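Local coordinates for protein tetracycline Repressor, class A (Pseudomonas sp., PDB 5MRU) that represses the tetracycline resistance gene by binding its operator DNA through a helix-turn-helix region, and binds that DNA less tightly once tetracycline is bound, at residues K29-L34 and L41-R46; L60-S65 and L91-G96; R84-A89 and R98-T103. All blocks are in the same frame, centred on the assembly; numbering follows the deposited sequence.

In the fold
Contact 1 lies far out in the DNA-binding region, its centre about 24 Å from the centre of the chain. Contacts 2 and 3 sit close to that centre, with their own centres about 7 Å apart. Both touch the bound anhydrotetracycline, and a probable hydrogen bond between Ser65 N and Ser85 OG joins them. Contact 1 is apolar and partly buried. Contact 2 is also partly buried, but it pairs a carboxylate with a tyrosine hydroxyl where exposed residues take part. Contact 3 is buried and combines an aromatic pair with magnesium coordination. Helix 48-63 follows the segment 41-46 and carries 60-65. Helix 75-91 supplies 84-89 and ends at the start of 91-96.

Contact 1 (K29-L34 and L41-R46); sequences KLAERL and LYWHFR
Trp43 and Leu30 meet through two different first torsions. In Trp43, CG lies between the backbone N and the carbonyl carbon (chi1 62°), and the indole reaches toward helix 27-34. In Leu30, CG stands opposite the backbone N (chi1 -180°), which carries the branched end to the six-membered part of the indole. There CD2 of Leu30 comes within 3.9 Å of CH2 of Trp43. The leucine CG and CB also lie near that ring carbon, and the two side chains cross at a slant.

Leu34, one helical turn further on, serves the other end of the indole. Its CD1 is 3.7 Å from NE1 of Trp43 and also lies close to CE2 and CZ2. Between the two leucines, Ala31 brings its methyl to the rim of the ring near the ring plane, with CB 4.0 Å from CZ2 of Trp43. Three residues of one helix thus follow the indole from its pyrrole nitrogen to its benzene end. Phe45 adds a smaller contact, its CE2 being 4.1 Å from CD2 of Leu30. That methyl is therefore shared by two aromatic rings.

The contact falls in the helix-turn-helix region of this TetR family protein, as assigned in a near-identical protein. Residues 36-39 are not modelled, and 41-45 then run extended toward helix 48-63. Helix 7-24 lines the same core: Ala13 touches Leu30, Ala12 touches Leu34 and Val9 touches Trp43. Arg33 forms a salt bridge with Glu19 on that helix.

Across the two segments aliphatic carbons pack against two aromatic rings, the indole nitrogen included, with no polar bond between them. The hold on segment 41-46 therefore rests on shape and on burial of apolar surface, with the indole as the shared surface for Leu30, Ala31 and Leu34.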
loop_
_atom_site.group_PDB
_atom_site.type_symbol
_atom_site.label_atom_id
_atom_site.label_comp_id
_atom_site.label_asym_id
_atom_site.label_seq_id
_atom_site.Cartn_x
_atom_site.Cartn_y
_atom_site.Cartn_z
ATOM N N LYS A 29 25.392 9.836 -1.852
ATOM C CA LYS A 29 25.066 10.223 -3.217
ATOM C C LYS A 29 24.398 11.573 -3.221
ATOM O O LYS A 29 24.612 12.371 -4.133
ATOM C CB LYS A 29 24.190 9.194 -3.918
ATOM C CG LYS A 29 24.930 7.938 -4.335
ATOM C CD LYS A 29 24.093 7.043 -5.255
ATOM C CE LYS A 29 24.750 5.676 -5.487
ATOM N NZ LYS A 29 23.791 4.581 -5.138
ATOM N N LEU A 30 23.597 11.852 -2.205
ATOM C CA LEU A 30 23.043 13.189 -2.084
ATOM C C LEU A 30 24.163 14.245 -2.103
ATOM O O LEU A 30 24.078 15.216 -2.861
ATOM C CB LEU A 30 22.192 13.323 -0.817
ATOM C CG LEU A 30 21.538 14.697 -0.577
ATOM C CD1 LEU A 30 20.860 15.254 -1.835
ATOM C CD2 LEU A 30 20.526 14.609 0.565
ATOM N N ALA A 31 25.221 14.052 -1.304
ATOM C CA ALA A 31 26.322 15.038 -1.223
ATOM C C ALA A 31 27.059 15.197 -2.569
ATOM O O ALA A 31 27.413 16.315 -2.978
ATOM C CB ALA A 31 27.297 14.657 -0.124
ATOM N N GLU A 32 27.265 14.073 -3.257
ATOM C CA GLU A 32 27.913 14.085 -4.560
ATOM C C GLU A 32 27.076 14.838 -5.588
ATOM O O GLU A 32 27.595 15.283 -6.591
ATOM C CB GLU A 32 28.203 12.659 -5.032
ATOM C CG GLU A 32 29.356 11.989 -4.277
ATOM C CD GLU A 32 29.439 10.479 -4.507
ATOM O OE1 GLU A 32 28.397 9.844 -4.849
ATOM O OE2 GLU A 32 30.548 9.924 -4.332
ATOM N N ARG A 33 25.776 14.967 -5.338
ATOM C CA ARG A 33 24.902 15.778 -6.193
ATOM C C ARG A 33 25.159 17.257 -5.905
ATOM O O ARG A 33 25.441 18.018 -6.809
ATOM C CB ARG A 33 23.423 15.359 -6.008
ATOM C CG ARG A 33 22.369 16.060 -6.857
ATOM C CD ARG A 33 22.752 16.200 -8.332
ATOM N NE ARG A 33 23.306 14.963 -8.885
ATOM C CZ ARG A 33 22.595 13.958 -9.392
ATOM N NH1 ARG A 33 21.255 14.010 -9.461
ATOM N NH2 ARG A 33 23.241 12.886 -9.846
ATOM N N LEU A 34 25.163 17.632 -4.635
ATOM C CA LEU A 34 25.318 19.029 -4.210
ATOM C C LEU A 34 26.685 19.741 -4.495
ATOM O O LEU A 34 26.720 20.830 -5.100
ATOM C CB LEU A 34 24.963 19.113 -2.712
ATOM C CG LEU A 34 23.480 18.818 -2.364
ATOM C CD1 LEU A 34 23.290 18.278 -0.963
ATOM C CD2 LEU A 34 22.601 20.040 -2.557
ATOM N N LEU A 41 26.406 25.569 3.264
ATOM C CA LEU A 41 25.434 25.518 4.356
ATOM C C LEU A 41 25.235 24.052 4.756
ATOM O O LEU A 41 25.081 23.182 3.892
ATOM C CB LEU A 41 24.112 26.182 3.930
ATOM C CG LEU A 41 23.667 26.008 2.461
ATOM C CD1 LEU A 41 22.916 24.695 2.247
ATOM C CD2 LEU A 41 22.888 27.244 1.958
ATOM N N TYR A 42 25.236 23.801 6.063
ATOM C CA TYR A 42 25.480 22.467 6.596
ATOM C C TYR A 42 24.222 21.625 6.731
ATOM O O TYR A 42 23.156 22.110 7.065
ATOM C CB TYR A 42 26.166 22.611 7.942
ATOM C CG TYR A 42 26.524 21.333 8.622
ATOM C CD1 TYR A 42 27.731 20.700 8.375
ATOM C CD2 TYR A 42 25.684 20.782 9.559
ATOM C CE1 TYR A 42 28.083 19.526 9.032
ATOM C CE2 TYR A 42 26.007 19.601 10.209
ATOM C CZ TYR A 42 27.211 18.976 9.947
ATOM O OH TYR A 42 27.513 17.809 10.611
ATOM N N TRP A 43 24.352 20.338 6.469
ATOM C CA TRP A 43 23.226 19.456 6.660
ATOM C C TRP A 43 23.665 18.069 7.063
ATOM O O TRP A 43 24.723 17.609 6.670
ATOM C CB TRP A 43 22.404 19.351 5.379
ATOM C CG TRP A 43 23.183 18.779 4.267
ATOM C CD1 TRP A 43 24.039 19.453 3.434
ATOM C CD2 TRP A 43 23.232 17.410 3.876
ATOM N NE1 TRP A 43 24.599 18.577 2.536
ATOM C CE2 TRP A 43 24.112 17.322 2.777
ATOM C CE3 TRP A 43 22.629 16.249 4.353
ATOM C CZ2 TRP A 43 24.407 16.128 2.153
ATOM C CZ3 TRP A 43 22.901 15.039 3.709
ATOM C CH2 TRP A 43 23.787 14.994 2.618
ATOM N N HIS A 44 22.817 17.394 7.825
ATOM C CA HIS A 44 23.105 16.058 8.237
ATOM C C HIS A 44 21.830 15.290 8.497
ATOM O O HIS A 44 20.940 15.800 9.138
ATOM C CB HIS A 44 23.982 16.025 9.498
ATOM C CG HIS A 44 24.240 14.640 9.960
ATOM N ND1 HIS A 44 25.059 13.785 9.262
ATOM C CD2 HIS A 44 23.675 13.904 10.946
ATOM C CE1 HIS A 44 25.020 12.588 9.816
ATOM N NE2 HIS A 44 24.195 12.636 10.848
ATOM N N PHE A 45 21.751 14.050 8.034
ATOM C CA PHE A 45 20.620 13.222 8.417
ATOM C C PHE A 45 21.031 12.100 9.376
ATOM O O PHE A 45 22.068 11.458 9.191
ATOM C CB PHE A 45 19.925 12.680 7.177
ATOM C CG PHE A 45 19.264 13.749 6.355
ATOM C CD1 PHE A 45 18.035 14.251 6.715
ATOM C CD2 PHE A 45 19.896 14.259 5.204
ATOM C CE1 PHE A 45 17.431 15.236 5.940
ATOM C CE2 PHE A 45 19.297 15.227 4.419
ATOM C CZ PHE A 45 18.066 15.726 4.793
ATOM N N ARG A 46 20.225 11.890 10.407
ATOM C CA ARG A 46 20.572 10.908 11.410
ATOM C C ARG A 46 20.749 9.524 10.735
ATOM O O ARG A 46 21.583 8.741 11.113
ATOM C CB ARG A 46 19.532 10.934 12.542
ATOM C CG ARG A 46 19.587 9.768 13.509
ATOM C CD ARG A 46 19.091 10.174 14.891
ATOM N NE ARG A 46 18.898 9.034 15.797
ATOM C CZ ARG A 46 17.907 8.137 15.691
ATOM N NH1 ARG A 46 16.992 8.215 14.706
ATOM N NH2 ARG A 46 17.826 7.144 16.579
#

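Contact 2 (L60-S65 and L91-G96); sequences LAENHS and LAYRDG. With TDC (5a,6-anhydrotetracycline), chain B.
The Tyr93 ring takes Glu62 at its edge: OE1 lies in the ring plane, beside CE1 and the hydroxyl. The carboxylate plane is turned 35° from that of the ring, and the two side chains cross at about a right angle. Tyr93 OH donates a hydrogen bond of 2.6 Å to Glu62 OE1. The acceptor OE1 uses its syn lone pair, on the side of the other carboxylate oxygen. Glu62 reaches the tyrosine with its chain extended, CG lying opposite the backbone N (chi1 -168°). Arg11 of helix 7-24 joins both partners. Its NH1 forms a salt bridge with Glu62 OE2, and its NH2 is hydrogen-bonded to Tyr93 OH.

The contact ties the end of helix 48-63, which links the DNA-binding region to the ligand-binding core, to the connection between helices 75-91 and 96-100. That connection includes a type II beta turn from Tyr93 to Gly96. Nearby, Asn63 ND2 lies 3.6 Å from the methyl CB of Ala92.

His64, just past the helix, points its ring edge at the drug. Its NE2 shares a nearly straight hydrogen bond (174°) with O3 of anhydrotetracycline, 3.0 Å long. Ser85 meets the ring's other nitrogen, ND1, in a weak hydrogen bond. Leu60 CD1 approaches the drug's amide nitrogen N21 at 3.8 Å.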
loop_
_atom_site.group_PDB
_atom_site.type_symbol
_atom_site.label_atom_id
_atom_site.label_comp_id
_atom_site.label_asym_id
_atom_site.label_seq_id
_atom_site.Cartn_x
_atom_site.Cartn_y
_atom_site.Cartn_z
ATOM N N LEU A 60 4.240 16.193 0.547
ATOM C CA LEU A 60 2.948 16.748 0.956
ATOM C C LEU A 60 2.948 18.257 1.033
ATOM O O LEU A 60 2.006 18.900 0.644
ATOM C CB LEU A 60 2.529 16.178 2.322
ATOM C CG LEU A 60 2.422 14.637 2.471
ATOM C CD1 LEU A 60 1.779 14.232 3.805
ATOM C CD2 LEU A 60 1.683 13.997 1.292
ATOM N N ALA A 61 3.997 18.828 1.581
ATOM C CA ALA A 61 4.098 20.280 1.650
ATOM C C ALA A 61 3.885 20.874 0.237
ATOM O O ALA A 61 3.064 21.748 0.053
ATOM C CB ALA A 61 5.449 20.694 2.242
ATOM N N GLU A 62 4.588 20.316 -0.743
ATOM C CA GLU A 62 4.558 20.751 -2.128
ATOM C C GLU A 62 3.255 20.470 -2.868
ATOM O O GLU A 62 2.862 21.274 -3.693
ATOM C CB GLU A 62 5.685 20.054 -2.897
ATOM C CG GLU A 62 5.982 20.599 -4.289
ATOM C CD GLU A 62 7.119 19.827 -4.938
ATOM O OE1 GLU A 62 6.841 18.763 -5.528
ATOM O OE2 GLU A 62 8.299 20.251 -4.825
ATOM N N ASN A 63 2.608 19.327 -2.635
ATOM C CA ASN A 63 1.461 18.955 -3.492
ATOM C C ASN A 63 0.085 18.610 -2.878
ATOM O O ASN A 63 -0.919 18.592 -3.607
ATOM C CB ASN A 63 1.897 17.825 -4.424
ATOM C CG ASN A 63 2.589 18.336 -5.665
ATOM O OD1 ASN A 63 2.005 19.096 -6.458
ATOM N ND2 ASN A 63 3.832 17.913 -5.855
ATOM N N HIS A 64 0.048 18.325 -1.575
ATOM C CA HIS A 64 -1.174 17.922 -0.875
ATOM C C HIS A 64 -2.027 19.144 -0.647
ATOM O O HIS A 64 -1.904 19.826 0.363
ATOM C CB HIS A 64 -0.834 17.230 0.458
ATOM C CG HIS A 64 -2.008 16.597 1.135
ATOM N ND1 HIS A 64 -3.189 16.311 0.481
ATOM C CD2 HIS A 64 -2.172 16.176 2.411
ATOM C CE1 HIS A 64 -4.031 15.754 1.333
ATOM N NE2 HIS A 64 -3.436 15.656 2.509
ATOM N N SER A 65 -2.916 19.402 -1.591
ATOM C CA SER A 65 -3.497 20.720 -1.750
ATOM C C SER A 65 -4.928 20.889 -1.153
ATOM O O SER A 65 -5.335 22.026 -0.848
ATOM C CB SER A 65 -3.421 21.111 -3.247
ATOM O OG SER A 65 -4.279 20.282 -4.024
ATOM N N LEU A 91 2.183 10.443 -6.028
ATOM C CA LEU A 91 2.509 10.160 -7.426
ATOM C C LEU A 91 3.491 11.149 -8.075
ATOM O O LEU A 91 4.161 10.786 -9.032
ATOM C CB LEU A 91 1.204 10.053 -8.258
ATOM C CG LEU A 91 0.286 8.788 -8.082
ATOM C CD1 LEU A 91 -1.048 8.899 -8.782
ATOM C CD2 LEU A 91 0.970 7.503 -8.557
ATOM N N ALA A 92 3.582 12.376 -7.568
ATOM C CA ALA A 92 4.586 13.349 -8.003
ATOM C C ALA A 92 6.066 12.905 -7.956
ATOM O O ALA A 92 6.923 13.574 -8.526
ATOM C CB ALA A 92 4.488 14.611 -7.151
ATOM N N TYR A 93 6.400 11.858 -7.219
ATOM C CA TYR A 93 7.786 11.468 -7.112
ATOM C C TYR A 93 7.861 9.963 -7.121
ATOM O O TYR A 93 7.002 9.283 -6.603
ATOM C CB TYR A 93 8.444 12.047 -5.825
ATOM C CG TYR A 93 8.613 13.552 -5.879
ATOM C CD1 TYR A 93 7.604 14.397 -5.482
ATOM C CD2 TYR A 93 9.786 14.137 -6.382
ATOM C CE1 TYR A 93 7.752 15.783 -5.576
ATOM C CE2 TYR A 93 9.938 15.506 -6.449
ATOM C CZ TYR A 93 8.917 16.317 -6.044
ATOM O OH TYR A 93 9.074 17.665 -6.132
ATOM N N ARG A 94 8.895 9.462 -7.742
ATOM C CA ARG A 94 9.192 8.085 -7.712
ATOM C C ARG A 94 9.192 7.579 -6.269
ATOM O O ARG A 94 9.765 8.237 -5.385
ATOM C CB ARG A 94 10.574 7.901 -8.295
ATOM C CG ARG A 94 11.092 6.501 -8.148
ATOM C CD ARG A 94 11.902 6.206 -9.373
ATOM N NE ARG A 94 12.734 5.022 -9.238
ATOM C CZ ARG A 94 13.768 4.781 -10.039
ATOM N NH1 ARG A 94 14.074 5.641 -11.005
ATOM N NH2 ARG A 94 14.522 3.695 -9.862
ATOM N N ASP A 95 8.558 6.414 -6.059
ATOM C CA ASP A 95 8.547 5.711 -4.791
ATOM C C ASP A 95 7.851 6.490 -3.745
ATOM O O ASP A 95 8.025 6.239 -2.555
ATOM C CB ASP A 95 9.930 5.383 -4.312
ATOM C CG ASP A 95 10.556 4.284 -5.093
ATOM O OD1 ASP A 95 9.790 3.442 -5.588
ATOM O OD2 ASP A 95 11.825 4.240 -5.177
ATOM N N GLY A 96 6.980 7.386 -4.188
ATOM C CA GLY A 96 6.316 8.259 -3.256
ATOM C C GLY A 96 5.595 7.465 -2.207
ATOM O O GLY A 96 5.630 7.832 -1.031
HETATM O O12 TDC B . -0.752 9.553 6.169
HETATM C C12 TDC B . -1.732 10.126 6.721
HETATM C C1B TDC B . -2.091 9.809 8.122
HETATM C C11 TDC B . -1.295 8.924 8.835
HETATM O O11 TDC B . -0.191 8.326 8.246
HETATM C C1A TDC B . -1.591 8.608 10.149
HETATM C C10 TDC B . -0.791 7.718 10.851
HETATM O O10 TDC B . 0.318 7.099 10.294
HETATM C C9 TDC B . -1.115 7.402 12.248
HETATM C C8 TDC B . -2.210 8.007 12.826
HETATM C C7 TDC B . -2.981 8.890 12.088
HETATM C C61 TDC B . -2.697 9.201 10.760
HETATM C C6 TDC B . -3.501 10.105 10.027
HETATM C C62 TDC B . -4.707 10.786 10.604
HETATM C C51 TDC B . -3.195 10.417 8.707
HETATM C C5 TDC B . -4.075 11.374 7.924
HETATM C C1C TDC B . -2.526 11.195 6.025
HETATM C C1 TDC B . -2.074 12.583 6.491
HETATM O O1 TDC B . -1.111 12.687 7.246
HETATM O O1C TDC B . -2.476 11.066 4.625
HETATM C C41 TDC B . -3.971 11.134 6.411
HETATM C C4 TDC B . -4.866 12.160 5.644
HETATM N N4 TDC B . -5.647 11.705 4.431
HETATM C C43 TDC B . -4.954 10.718 3.557
HETATM C C42 TDC B . -6.900 11.063 4.959
HETATM C C3 TDC B . -4.137 13.493 5.423
HETATM O O3 TDC B . -4.801 14.379 4.902
HETATM C C2 TDC B . -2.800 13.705 5.925
HETATM C C21 TDC B . -2.163 15.028 5.825
HETATM O O21 TDC B . -2.803 16.000 5.396
HETATM N N21 TDC B . -0.922 15.254 6.310
#

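Contact 3 (R84-A89 and R98-T103); sequences RSFRQA and RIHAGT. With MG (magnesium ion), chain C; TDC (5a,6-anhydrotetracycline), chain B.
Phe86 and His100 form a T-shaped (edge-to-face) pair in the tetracycline pocket of the TetR C-terminal domain. The two side chains come from opposite directions. The phenyl edge of Phe86 points at the face of the imidazole, with centroids 5.0 Å apart and planes at 71°. Phe86 CZ lies above that face but offset toward the rim, 3.6 Å from His100 NE2. In Phe86, CG stands opposite the backbone N (chi1 -179°), which sends the ring away from its own helix to the imidazole of His100.

The opposite face of the imidazole is covered by Thr103 OG1. This hydroxyl donates a hydrogen bond to His100 O, in the carbonyl plane and on a lone pair. Thr103 N gives a second bond to the same oxygen and closes a type II beta turn. The imidazole therefore sits between a phenyl edge and a threonine oxygen.

Its own edge is turned to the ligand. NE2 of His100 binds the magnesium ion at 2.3 Å, and O12 of anhydrotetracycline lies close to the imidazole plane. The drug supplies O11 and O12 to the metal, and two waters add further ligands. One water lies by Thr103 O, in a doubtful, very short contact; the other donates to O1 of the drug. Around the site, Glu147 of the second subunit packs on His100 and accepts a hydrogen bond from Gly102 N. Leu60, Thr141 and Val142 of the same chain pack on Phe86. One face of the phenyl ring meets the drug, whose O1C stands 3.3 Å above the ring plane of Phe86, over its centre.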
loop_
_atom_site.group_PDB
_atom_site.type_symbol
_atom_site.label_atom_id
_atom_site.label_comp_id
_atom_site.label_asym_id
_atom_site.label_seq_id
_atom_site.Cartn_x
_atom_site.Cartn_y
_atom_site.Cartn_z
ATOM N N ARG A 84 -7.842 12.454 -3.190
ATOM C CA ARG A 84 -7.322 12.813 -4.500
ATOM C C ARG A 84 -6.041 13.565 -4.374
ATOM O O ARG A 84 -5.091 13.329 -5.137
ATOM C CB ARG A 84 -8.341 13.661 -5.255
ATOM C CG ARG A 84 -9.354 12.788 -5.925
ATOM C CD ARG A 84 -10.490 13.620 -6.378
ATOM N NE ARG A 84 -11.353 12.890 -7.286
ATOM C CZ ARG A 84 -12.619 13.229 -7.521
ATOM N NH1 ARG A 84 -13.162 14.286 -6.914
ATOM N NH2 ARG A 84 -13.354 12.506 -8.364
ATOM N N SER A 85 -6.014 14.484 -3.418
ATOM C CA SER A 85 -4.875 15.376 -3.253
ATOM C C SER A 85 -3.667 14.685 -2.624
ATOM O O SER A 85 -2.533 14.934 -3.006
ATOM C CB SER A 85 -5.300 16.517 -2.388
ATOM O OG SER A 85 -4.294 17.466 -2.374
ATOM N N PHE A 86 -3.925 13.837 -1.626
ATOM C CA PHE A 86 -2.908 12.989 -1.028
ATOM C C PHE A 86 -2.247 12.182 -2.144
ATOM O O PHE A 86 -1.057 12.324 -2.397
ATOM C CB PHE A 86 -3.557 12.080 0.019
ATOM C CG PHE A 86 -2.592 11.145 0.744
ATOM C CD1 PHE A 86 -1.374 11.582 1.199
ATOM C CD2 PHE A 86 -2.963 9.842 1.022
ATOM C CE1 PHE A 86 -0.517 10.752 1.885
ATOM C CE2 PHE A 86 -2.107 8.988 1.706
ATOM C CZ PHE A 86 -0.871 9.450 2.141
ATOM N N ARG A 87 -3.066 11.419 -2.860
ATOM C CA ARG A 87 -2.626 10.540 -3.941
ATOM C C ARG A 87 -1.714 11.204 -4.914
ATOM O O ARG A 87 -0.727 10.640 -5.297
ATOM C CB ARG A 87 -3.828 10.031 -4.727
ATOM C CG ARG A 87 -3.439 9.290 -5.974
ATOM C CD ARG A 87 -4.537 8.348 -6.421
ATOM N NE ARG A 87 -4.220 7.595 -7.660
ATOM C CZ ARG A 87 -4.494 7.998 -8.904
ATOM N NH1 ARG A 87 -5.057 9.164 -9.108
ATOM N NH2 ARG A 87 -4.196 7.235 -9.950
ATOM N N GLN A 88 -2.069 12.391 -5.350
ATOM C CA GLN A 88 -1.206 13.141 -6.295
ATOM C C GLN A 88 0.138 13.550 -5.675
ATOM O O GLN A 88 1.167 13.593 -6.374
ATOM C CB GLN A 88 -1.940 14.369 -6.859
ATOM C CG GLN A 88 -3.112 14.005 -7.775
ATOM C CD GLN A 88 -2.695 13.126 -8.958
ATOM O OE1 GLN A 88 -3.465 12.268 -9.415
ATOM N NE2 GLN A 88 -1.458 13.314 -9.442
ATOM N N ALA A 89 0.147 13.816 -4.364
ATOM C CA ALA A 89 1.404 14.097 -3.667
ATOM C C ALA A 89 2.316 12.870 -3.718
ATOM O O ALA A 89 3.513 12.975 -3.921
ATOM C CB ALA A 89 1.107 14.495 -2.236
ATOM N N ARG A 98 5.870 4.336 -1.144
ATOM C CA ARG A 98 6.666 3.432 -0.404
ATOM C C ARG A 98 7.314 4.223 0.679
ATOM O O ARG A 98 7.399 3.797 1.815
ATOM C CB ARG A 98 7.739 2.864 -1.310
ATOM C CG ARG A 98 8.330 1.614 -0.757
ATOM C CD ARG A 98 9.428 1.097 -1.655
ATOM N NE ARG A 98 10.584 0.693 -0.861
ATOM C CZ ARG A 98 11.799 0.611 -1.362
ATOM N NH1 ARG A 98 12.815 0.248 -0.598
ATOM N NH2 ARG A 98 12.000 0.889 -2.636
ATOM N N ILE A 99 7.768 5.412 0.319
ATOM C CA ILE A 99 8.438 6.272 1.267
ATOM C C ILE A 99 7.556 6.650 2.426
ATOM O O ILE A 99 8.000 6.663 3.562
ATOM C CB ILE A 99 9.010 7.484 0.534
ATOM C CG1 ILE A 99 10.257 7.019 -0.195
ATOM C CG2 ILE A 99 9.364 8.606 1.489
ATOM C CD1 ILE A 99 10.956 8.111 -0.957
ATOM N N HIS A 100 6.289 6.885 2.129
ATOM C CA HIS A 100 5.305 7.379 3.104
ATOM C C HIS A 100 4.921 6.352 4.119
ATOM O O HIS A 100 4.509 6.676 5.228
ATOM C CB HIS A 100 4.037 7.785 2.391
ATOM C CG HIS A 100 2.990 8.255 3.312
ATOM N ND1 HIS A 100 2.885 9.570 3.690
ATOM C CD2 HIS A 100 2.041 7.587 4.002
ATOM C CE1 HIS A 100 1.894 9.706 4.552
ATOM N NE2 HIS A 100 1.384 8.508 4.784
ATOM N N ALA A 101 5.024 5.095 3.711
ATOM C CA ALA A 101 4.589 3.986 4.549
ATOM C C ALA A 101 5.328 3.983 5.861
ATOM O O ALA A 101 6.544 4.164 5.897
ATOM C CB ALA A 101 4.824 2.675 3.827
ATOM N N GLY A 102 4.588 3.796 6.944
ATOM C CA GLY A 102 5.172 3.810 8.252
ATOM C C GLY A 102 5.477 5.180 8.803
ATOM O O GLY A 102 5.931 5.274 9.913
ATOM N N THR A 103 5.237 6.250 8.066
ATOM C CA THR A 103 5.501 7.561 8.631
ATOM C C THR A 103 4.300 7.919 9.471
ATOM O O THR A 103 3.221 7.370 9.289
ATOM C CB THR A 103 5.764 8.685 7.590
ATOM O OG1 THR A 103 4.617 8.883 6.753
ATOM C CG2 THR A 103 6.998 8.394 6.735
HETATM MG MG MG C . 1.314 8.641 7.054
HETATM O O12 TDC B . -0.752 9.553 6.169
HETATM C C12 TDC B . -1.732 10.126 6.721
HETATM C C1B TDC B . -2.091 9.809 8.122
HETATM C C11 TDC B . -1.295 8.924 8.835
HETATM O O11 TDC B . -0.191 8.326 8.246
HETATM C C1A TDC B . -1.591 8.608 10.149
HETATM C C10 TDC B . -0.791 7.718 10.851
HETATM O O10 TDC B . 0.318 7.099 10.294
HETATM C C9 TDC B . -1.115 7.402 12.248
HETATM C C8 TDC B . -2.210 8.007 12.826
HETATM C C7 TDC B . -2.981 8.890 12.088
HETATM C C61 TDC B . -2.697 9.201 10.760
HETATM C C6 TDC B . -3.501 10.105 10.027
HETATM C C62 TDC B . -4.707 10.786 10.604
HETATM C C51 TDC B . -3.195 10.417 8.707
HETATM C C5 TDC B . -4.075 11.374 7.924
HETATM C C1C TDC B . -2.526 11.195 6.025
HETATM C C1 TDC B . -2.074 12.583 6.491
HETATM O O1 TDC B . -1.111 12.687 7.246
HETATM O O1C TDC B . -2.476 11.066 4.625
HETATM C C41 TDC B . -3.971 11.134 6.411
HETATM C C4 TDC B . -4.866 12.160 5.644
HETATM N N4 TDC B . -5.647 11.705 4.431
HETATM C C43 TDC B . -4.954 10.718 3.557
HETATM C C42 TDC B . -6.900 11.063 4.959
HETATM C C3 TDC B . -4.137 13.493 5.423
HETATM O O3 TDC B . -4.801 14.379 4.902
HETATM C C2 TDC B . -2.800 13.705 5.925
HETATM C C21 TDC B . -2.163 15.028 5.825
HETATM O O21 TDC B . -2.803 16.000 5.396
HETATM N N21 TDC B . -0.922 15.254 6.310
HETATM O O HOH W 1 1.665 6.659 7.429
HETATM O O HOH W 2 1.389 11.074 7.316
#